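Local coordinates for protein CurB (Lyngbya majuscula, PDB 5KP7) that probably serves as an acyl carrier protein in curacin biosynthesis, holding acyl intermediates on a covalently attached 4'-phosphopantetheine arm, at residues K35-E40 with I70-E75; D54-L59 with V64-I69. All coordinates share one frame; numbering follows the deposited sequence.

From the N terminus, helix 27-41 supplies the first half of contact 1, the chain then runs through the long loop that contains 54-59, and helix 63-76 follows with the second halves of both contacts. Contact 1 closes a loop of 29 residues between its segments; contact 2 closes a short turn of four residues, 60 to 63, nested inside it. Helix 63-76 is shared: its first half, beside the phosphopantetheine serine, meets the loop, and its second half meets helix 27-41. The centres lie about 10 Å apart and join through Thr38, whose OG1 packs 3.7 Å from Leu56 CD2 and also touches Ile69. Together they tie the 54-59 loop to helices 27-41 and 63-76 of the carrier fold.

Contact 1: K35-E40 with I70-E75; sequences KKYTRE and IMMVME
Tyr37 and Met72 form the heart of a helix-helix contact in the acyl carrier helical bundle, where segments 35-40 of helix 27-41 and 70-75 of helix 63-76 run roughly antiparallel, at 136°, with axes 9.6 Å apart at closest approach. Met72 can be followed outward along the tyrosine. Its CB lies over one ring face, 3.8 Å from the Tyr37 ring centroid and 14° off the normal, a CH-pi contact. Next, SD passes obliquely beside the ring in a Met-aromatic contact, near both CB and CD1 of Tyr37. A bend at chi3 (101°) then brings the methyl CE back to Tyr37 CD1, 3.4 Å away. On the ring's other face lies Lys36 CD, from the tyrosine's own helix, so the aromatic group is sandwiched between aliphatic carbons. Val73 CG2 comes obliquely to Tyr37 CD2 at 4.0 Å, and the same valine reaches Ile34 and Phe99, linking this pair of helices to helix 92-102. The phenol oxygen is hydrogen-bonded to Asp76 at the end of helix 63-76, which fixes the far end of the ring. At the solvent-exposed edge of the contact, the extended Glu40 side chain places OE2 3.4 Å from Met72 CE.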
ATOM      1  N   LYS B  35     -17.828 -27.419  -2.156  1.00 49.33           N
ATOM      2  CA  LYS B  35     -18.297 -27.701  -0.786  1.00 49.91           C
ATOM      3  C   LYS B  35     -17.203 -28.295   0.097  1.00 50.09           C
ATOM      4  O   LYS B  35     -17.116 -27.963   1.280  1.00 50.07           O
ATOM      5  CB  LYS B  35     -19.512 -28.617  -0.798  1.00 51.99           C
ATOM      6  CG  LYS B  35     -20.785 -27.934  -1.273  1.00 52.65           C
ATOM      7  CD  LYS B  35     -21.874 -28.969  -1.517  1.00 56.12           C
ATOM      8  CE  LYS B  35     -23.206 -28.321  -1.816  1.00 57.48           C
ATOM      9  NZ  LYS B  35     -24.287 -29.350  -1.793  1.00 61.11           N
ATOM     10  N   LYS B  36     -16.358 -29.140  -0.485  1.00 51.03           N
ATOM     11  CA  LYS B  36     -15.282 -29.787   0.261  1.00 52.79           C
ATOM     12  C   LYS B  36     -14.272 -28.791   0.815  1.00 51.47           C
ATOM     13  O   LYS B  36     -13.967 -28.818   2.012  1.00 51.53           O
ATOM     14  CB  LYS B  36     -14.553 -30.812  -0.614  1.00 56.06           C
ATOM     15  CG  LYS B  36     -13.549 -31.664   0.158  1.00 59.55           C
ATOM     16  CD  LYS B  36     -12.240 -31.845  -0.588  1.00 62.28           C
ATOM     17  CE  LYS B  36     -12.395 -32.766  -1.783  1.00 65.78           C
ATOM     18  NZ  LYS B  36     -11.228 -32.647  -2.701  1.00 67.87           N
ATOM     19  N   TYR B  37     -13.753 -27.916  -0.052  1.00 49.87           N
ATOM     20  CA  TYR B  37     -12.744 -26.942   0.389  1.00 49.45           C
ATOM     21  C   TYR B  37     -13.349 -25.847   1.265  1.00 46.97           C
ATOM     22  O   TYR B  37     -12.683 -25.363   2.180  1.00 48.20           O
ATOM     23  CB  TYR B  37     -11.967 -26.379  -0.791  1.00 50.21           C
ATOM     24  CG  TYR B  37     -11.115 -27.408  -1.499  1.00 52.60           C
ATOM     25  CD1 TYR B  37     -10.058 -28.041  -0.847  1.00 55.82           C
ATOM     26  CD2 TYR B  37     -11.367 -27.755  -2.826  1.00 53.52           C
ATOM     27  CE1 TYR B  37      -9.278 -28.993  -1.493  1.00 59.31           C
ATOM     28  CE2 TYR B  37     -10.595 -28.704  -3.479  1.00 56.71           C
ATOM     29  CZ  TYR B  37      -9.556 -29.320  -2.812  1.00 59.68           C
ATOM     30  OH  TYR B  37      -8.798 -30.251  -3.481  1.00 64.62           O
ATOM     31  N   THR B  38     -14.620 -25.516   1.034  1.00 45.24           N
ATOM     32  CA  THR B  38     -15.372 -24.621   1.921  1.00 45.07           C
ATOM     33  C   THR B  38     -15.401 -25.168   3.360  1.00 46.07           C
ATOM     34  O   THR B  38     -15.069 -24.469   4.314  1.00 46.05           O
ATOM     35  CB  THR B  38     -16.803 -24.369   1.394  1.00 44.76           C
ATOM     36  OG1 THR B  38     -16.747 -23.748   0.098  1.00 45.14           O
ATOM     37  CG2 THR B  38     -17.588 -23.474   2.342  1.00 45.62           C
ATOM     38  N   ARG B  39     -15.787 -26.433   3.507  1.00 46.79           N
ATOM     39  CA  ARG B  39     -15.748 -27.094   4.819  1.00 48.80           C
ATOM     40  C   ARG B  39     -14.331 -27.237   5.380  1.00 49.12           C
ATOM     41  O   ARG B  39     -14.136 -27.154   6.585  1.00 51.15           O
ATOM     42  CB  ARG B  39     -16.439 -28.468   4.758  1.00 50.61           C
ATOM     43  CG  ARG B  39     -17.930 -28.345   4.551  1.00 52.05           C
ATOM     44  CD  ARG B  39     -18.625 -29.699   4.489  1.00 56.02           C
ATOM     45  NE  ARG B  39     -20.080 -29.524   4.364  1.00 58.23           N
ATOM     46  CZ  ARG B  39     -20.843 -29.923   3.341  1.00 59.52           C
ATOM     47  NH1 ARG B  39     -20.334 -30.571   2.292  1.00 59.64           N
ATOM     48  NH2 ARG B  39     -22.154 -29.678   3.374  1.00 61.93           N
ATOM     49  N   GLU B  40     -13.354 -27.462   4.514  1.00 50.01           N
ATOM     50  CA  GLU B  40     -11.944 -27.532   4.923  1.00 53.19           C
ATOM     51  C   GLU B  40     -11.423 -26.180   5.452  1.00 54.19           C
ATOM     52  O   GLU B  40     -10.600 -26.125   6.360  1.00 54.09           O
ATOM     53  CB  GLU B  40     -11.113 -28.005   3.733  1.00 55.88           C
ATOM     54  CG  GLU B  40      -9.750 -28.568   4.061  1.00 60.46           C
ATOM     55  CD  GLU B  40      -9.112 -29.243   2.855  1.00 63.57           C
ATOM     56  OE1 GLU B  40      -9.736 -30.152   2.256  1.00 65.16           O
ATOM     57  OE2 GLU B  40      -7.978 -28.864   2.503  1.00 66.64           O
ATOM     58  N   ILE B  70     -11.262 -20.638  -4.172  1.00 33.82           N
ATOM     59  CA  ILE B  70     -11.154 -20.618  -5.625  1.00 33.99           C
ATOM     60  C   ILE B  70      -9.856 -21.274  -6.075  1.00 34.71           C
ATOM     61  O   ILE B  70      -9.866 -22.093  -7.008  1.00 35.25           O
ATOM     62  CB  ILE B  70     -11.266 -19.193  -6.202  1.00 33.20           C
ATOM     63  CG1 ILE B  70     -12.720 -18.717  -6.145  1.00 34.29           C
ATOM     64  CG2 ILE B  70     -10.790 -19.153  -7.643  1.00 33.54           C
ATOM     65  CD1 ILE B  70     -12.907 -17.218  -6.369  1.00 34.73           C
ATOM     66  N   MET B  71      -8.747 -20.915  -5.431  1.00 34.64           N
ATOM     67  CA  MET B  71      -7.444 -21.425  -5.850  1.00 35.66           C
ATOM     68  C   MET B  71      -7.298 -22.929  -5.581  1.00 38.39           C
ATOM     69  O   MET B  71      -6.692 -23.631  -6.389  1.00 40.07           O
ATOM     70  CB  MET B  71      -6.313 -20.639  -5.222  1.00 36.76           C
ATOM     71  CG  MET B  71      -6.214 -19.200  -5.771  1.00 36.53           C
ATOM     72  SD  MET B  71      -4.778 -18.329  -5.139  1.00 38.87           S
ATOM     73  CE  MET B  71      -5.257 -17.993  -3.455  1.00 38.06           C
ATOM     74  N   MET B  72      -7.865 -23.398  -4.475  1.00 38.08           N
ATOM     75  CA  MET B  72      -7.884 -24.855  -4.181  1.00 42.32           C
ATOM     76  C   MET B  72      -8.677 -25.633  -5.229  1.00 42.51           C
ATOM     77  O   MET B  72      -8.230 -26.697  -5.699  1.00 43.39           O
ATOM     78  CB  MET B  72      -8.457 -25.101  -2.792  1.00 45.72           C
ATOM     79  CG  MET B  72      -7.558 -24.609  -1.667  1.00 48.30           C
ATOM     80  SD  MET B  72      -8.477 -24.419  -0.122  1.00 54.67           S
ATOM     81  CE  MET B  72      -8.005 -25.908   0.743  1.00 58.47           C
ATOM     82  N   VAL B  73      -9.840 -25.111  -5.616  1.00 40.61           N
ATOM     83  CA  VAL B  73     -10.656 -25.757  -6.648  1.00 41.73           C
ATOM     84  C   VAL B  73      -9.922 -25.751  -7.996  1.00 42.34           C
ATOM     85  O   VAL B  73      -9.926 -26.763  -8.714  1.00 43.96           O
ATOM     86  CB  VAL B  73     -12.049 -25.110  -6.810  1.00 41.33           C
ATOM     87  CG1 VAL B  73     -12.825 -25.762  -7.955  1.00 43.60           C
ATOM     88  CG2 VAL B  73     -12.854 -25.195  -5.525  1.00 42.05           C
ATOM     89  N   MET B  74      -9.297 -24.620  -8.349  1.00 39.75           N
ATOM     90  CA  MET B  74      -8.505 -24.510  -9.587  1.00 41.05           C
ATOM     91  C   MET B  74      -7.417 -25.577  -9.641  1.00 44.70           C
ATOM     92  O   MET B  74      -7.284 -26.287 -10.661  1.00 46.78           O
ATOM     93  CB  MET B  74      -7.847 -23.122  -9.716  1.00 38.97           C
ATOM     94  CG  MET B  74      -8.813 -22.017 -10.069  1.00 37.90           C
ATOM     95  SD  MET B  74      -7.993 -20.398 -10.040  1.00 36.76           S
ATOM     96  CE  MET B  74      -7.155 -20.431 -11.622  1.00 38.39           C
ATOM     97  N   GLU B  75      -6.691 -25.724  -8.528  1.00 46.69           N
ATOM     98  CA  GLU B  75      -5.606 -26.704  -8.411  1.00 50.47           C
ATOM     99  C   GLU B  75      -6.110 -28.162  -8.465  1.00 52.48           C
ATOM    100  O   GLU B  75      -5.505 -29.001  -9.132  1.00 53.92           O
ATOM    101  CB  GLU B  75      -4.820 -26.468  -7.121  1.00 53.23           C
ATOM    102  CG  GLU B  75      -3.540 -27.293  -7.029  1.00 58.45           C
ATOM    103  CD  GLU B  75      -2.870 -27.205  -5.671  1.00 61.43           C
ATOM    104  OE1 GLU B  75      -2.970 -26.150  -5.014  1.00 61.98           O
ATOM    105  OE2 GLU B  75      -2.230 -28.200  -5.271  1.00 65.73           O
TER

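Contact 2: D54-L59 with V64-I69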
ATOM      1  N   ASP B  54     -26.342 -20.461  -1.491  1.00 52.22           N
ATOM      2  CA  ASP B  54     -25.527 -19.920  -0.393  1.00 52.06           C
ATOM      3  C   ASP B  54     -24.317 -19.194  -0.940  1.00 50.62           C
ATOM      4  O   ASP B  54     -23.705 -19.637  -1.915  1.00 49.91           O
ATOM      5  CB  ASP B  54     -25.052 -21.019   0.562  1.00 52.72           C
ATOM      6  CG  ASP B  54     -26.141 -21.506   1.483  1.00 55.72           C
ATOM      7  OD1 ASP B  54     -27.047 -20.713   1.821  1.00 57.48           O
ATOM      8  OD2 ASP B  54     -26.079 -22.684   1.896  1.00 58.28           O
ATOM      9  N   SER B  55     -23.976 -18.080  -0.299  1.00 50.59           N
ATOM     10  CA  SER B  55     -22.841 -17.275  -0.694  1.00 49.20           C
ATOM     11  C   SER B  55     -21.769 -17.424   0.378  1.00 47.93           C
ATOM     12  O   SER B  55     -22.082 -17.486   1.573  1.00 47.85           O
ATOM     13  CB  SER B  55     -23.258 -15.814  -0.878  1.00 51.18           C
ATOM     14  OG  SER B  55     -23.064 -15.061   0.294  1.00 52.35           O
ATOM     15  N   LEU B  56     -20.516 -17.489  -0.058  1.00 45.29           N
ATOM     16  CA  LEU B  56     -19.394 -17.656   0.859  1.00 44.81           C
ATOM     17  C   LEU B  56     -19.331 -16.503   1.853  1.00 46.37           C
ATOM     18  O   LEU B  56     -19.100 -16.728   3.046  1.00 45.92           O
ATOM     19  CB  LEU B  56     -18.084 -17.778   0.086  1.00 44.09           C
ATOM     20  CG  LEU B  56     -17.955 -18.967  -0.880  1.00 43.60           C
ATOM     21  CD1 LEU B  56     -16.699 -18.839  -1.731  1.00 44.53           C
ATOM     22  CD2 LEU B  56     -17.968 -20.296  -0.130  1.00 43.26           C
ATOM     23  N   LYS B  57     -19.579 -15.285   1.373  1.00 47.53           N
ATOM     24  CA  LYS B  57     -19.642 -14.112   2.246  1.00 51.37           C
ATOM     25  C   LYS B  57     -20.700 -14.271   3.357  1.00 52.12           C
ATOM     26  O   LYS B  57     -20.383 -14.096   4.530  1.00 52.55           O
ATOM     27  CB  LYS B  57     -19.880 -12.824   1.436  1.00 53.61           C
ATOM     28  CG  LYS B  57     -19.708 -11.547   2.249  1.00 57.13           C
ATOM     29  CD  LYS B  57     -19.551 -10.297   1.385  1.00 59.63           C
ATOM     30  CE  LYS B  57     -19.149  -9.107   2.244  1.00 62.82           C
ATOM     31  NZ  LYS B  57     -18.938  -7.853   1.461  1.00 66.06           N
ATOM     32  N   LYS B  58     -21.932 -14.637   3.000  1.00 52.54           N
ATOM     33  CA  LYS B  58     -23.000 -14.810   4.011  1.00 54.40           C
ATOM     34  C   LYS B  58     -22.772 -16.017   4.943  1.00 53.00           C
ATOM     35  O   LYS B  58     -23.193 -15.990   6.098  1.00 54.68           O
ATOM     36  CB  LYS B  58     -24.393 -14.866   3.360  1.00 57.07           C
ATOM     37  CG  LYS B  58     -24.826 -13.537   2.738  1.00 60.28           C
ATOM     38  CD  LYS B  58     -26.334 -13.459   2.495  1.00 63.64           C
ATOM     39  CE  LYS B  58     -26.797 -14.305   1.315  1.00 64.89           C
ATOM     40  NZ  LYS B  58     -26.737 -13.557   0.023  1.00 66.30           N
ATOM     41  N   LEU B  59     -22.068 -17.038   4.454  1.00 49.77           N
ATOM     42  CA  LEU B  59     -21.544 -18.126   5.311  1.00 49.35           C
ATOM     43  C   LEU B  59     -20.428 -17.716   6.307  1.00 49.20           C
ATOM     44  O   LEU B  59     -20.005 -18.539   7.127  1.00 50.13           O
ATOM     45  CB  LEU B  59     -21.032 -19.283   4.433  1.00 49.50           C
ATOM     46  CG  LEU B  59     -21.955 -20.450   4.028  1.00 51.44           C
ATOM     47  CD1 LEU B  59     -23.442 -20.253   4.338  1.00 53.08           C
ATOM     48  CD2 LEU B  59     -21.736 -20.794   2.561  1.00 50.06           C
ATOM     49  N   VAL B  64      -9.798 -13.286   2.303  1.00 31.22           N
ATOM     50  CA  VAL B  64      -8.646 -14.080   1.940  1.00 30.56           C
ATOM     51  C   VAL B  64      -9.087 -15.527   1.641  1.00 29.72           C
ATOM     52  O   VAL B  64      -8.660 -16.129   0.666  1.00 28.94           O
ATOM     53  CB  VAL B  64      -7.594 -14.061   3.066  1.00 32.15           C
ATOM     54  CG1 VAL B  64      -6.464 -15.024   2.751  1.00 33.61           C
ATOM     55  CG2 VAL B  64      -7.046 -12.637   3.241  1.00 33.78           C
ATOM     56  N   ASN B  65      -9.943 -16.059   2.505  1.00 30.03           N
ATOM     57  CA  ASN B  65     -10.376 -17.437   2.384  1.00 31.71           C
ATOM     58  C   ASN B  65     -11.309 -17.669   1.200  1.00 31.48           C
ATOM     59  O   ASN B  65     -11.314 -18.766   0.661  1.00 31.67           O
ATOM     60  CB  ASN B  65     -11.023 -17.889   3.694  1.00 33.70           C
ATOM     61  CG  ASN B  65      -9.999 -18.219   4.750  1.00 36.06           C
ATOM     62  OD1 ASN B  65      -8.855 -18.515   4.436  1.00 38.13           O
ATOM     63  ND2 ASN B  65     -10.412 -18.205   5.999  1.00 38.26           N
ATOM     64  N   ARG B  66     -12.070 -16.655   0.777  1.00 31.40           N
ATOM     65  CA  ARG B  66     -12.880 -16.800  -0.450  1.00 32.42           C
ATOM     66  C   ARG B  66     -11.980 -17.007  -1.657  1.00 32.12           C
ATOM     67  O   ARG B  66     -12.231 -17.883  -2.476  1.00 34.12           O
ATOM     68  CB  ARG B  66     -13.806 -15.611  -0.674  1.00 33.12           C
ATOM     69  CG  ARG B  66     -14.904 -15.487   0.353  1.00 34.68           C
ATOM     70  CD  ARG B  66     -15.978 -14.492  -0.077  1.00 36.17           C
ATOM     71  NE  ARG B  66     -15.525 -13.103  -0.236  1.00 36.04           N
ATOM     72  CZ  ARG B  66     -15.453 -12.182   0.723  1.00 37.17           C
ATOM     73  NH1 ARG B  66     -15.727 -12.460   1.996  1.00 38.05           N
ATOM     74  NH2 ARG B  66     -15.058 -10.952   0.410  1.00 38.78           N
ATOM     75  N   ALA B  67     -10.907 -16.232  -1.754  1.00 30.22           N
ATOM     76  CA  ALA B  67      -9.900 -16.464  -2.791  1.00 30.91           C
ATOM     77  C   ALA B  67      -9.195 -17.818  -2.674  1.00 31.43           C
ATOM     78  O   ALA B  67      -8.929 -18.490  -3.695  1.00 31.54           O
ATOM     79  CB  ALA B  67      -8.886 -15.337  -2.810  1.00 31.17           C
ATOM     80  N   GLU B  68      -8.898 -18.231  -1.441  1.00 32.32           N
ATOM     81  CA  GLU B  68      -8.228 -19.518  -1.197  1.00 34.92           C
ATOM     82  C   GLU B  68      -9.075 -20.682  -1.733  1.00 34.63           C
ATOM     83  O   GLU B  68      -8.545 -21.595  -2.390  1.00 34.90           O
ATOM     84  CB  GLU B  68      -7.934 -19.698   0.305  1.00 37.61           C
ATOM     85  CG  GLU B  68      -6.897 -20.754   0.634  1.00 42.74           C
ATOM     86  CD  GLU B  68      -5.475 -20.309   0.385  1.00 45.14           C
ATOM     87  OE1 GLU B  68      -5.262 -19.099   0.112  1.00 47.43           O
ATOM     88  OE2 GLU B  68      -4.568 -21.169   0.533  1.00 50.82           O
ATOM     89  N   ILE B  69     -10.378 -20.627  -1.485  1.00 33.49           N
ATOM     90  CA  ILE B  69     -11.288 -21.681  -1.972  1.00 35.46           C
ATOM     91  C   ILE B  69     -11.228 -21.781  -3.499  1.00 35.19           C
ATOM     92  O   ILE B  69     -11.126 -22.878  -4.048  1.00 36.00           O
ATOM     93  CB  ILE B  69     -12.730 -21.467  -1.469  1.00 35.65           C
ATOM     94  CG1 ILE B  69     -12.802 -21.768   0.034  1.00 36.22           C
ATOM     95  CG2 ILE B  69     -13.711 -22.382  -2.214  1.00 37.89           C
ATOM     96  CD1 ILE B  69     -14.016 -21.184   0.703  1.00 36.72           C
TER
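Leu56 and Arg66 face each other across the contact, their CA atoms 6.7 Å apart, where 56-59, a turn with helical backbone angles, passes beside the first half of helix 63-76. Ser55 OG accepts the backbone N-H of Lys58 at 3.0 Å and 164°, an ST motif that starts this turn. Leu56 CB rests on the aliphatic part of Arg66, 3.9 Å from its CD, while Leu56 CD2 meets Ile69 CD1 tip to tip at 4.1 Å. A bend at chi3 (-63°) turns the guanidinium under the extended Lys57 chain, whose CG lies over one face, 4.1 Å from Arg66 NH1. That NH1 is hydrogen-bonded to Ile61 O, and NH2 forms salt bridges with the phosphopantetheine and with an acidic side chain of the partner protein chain. Lys57 NZ, 5.1 Å from Arg66 NH2, probably adds to the positive potential near the cofactor. With an alanine at Arg66, the cofactor and Ile61 O would probably lose this charged mate, and Leu56 CB the CG and CD it rests on. Behind the contact, Leu56 and Ile69 both touch Thr38, and Ile69 also Ile41, so helix 27-41 backs the junction between loop and helix 63-76.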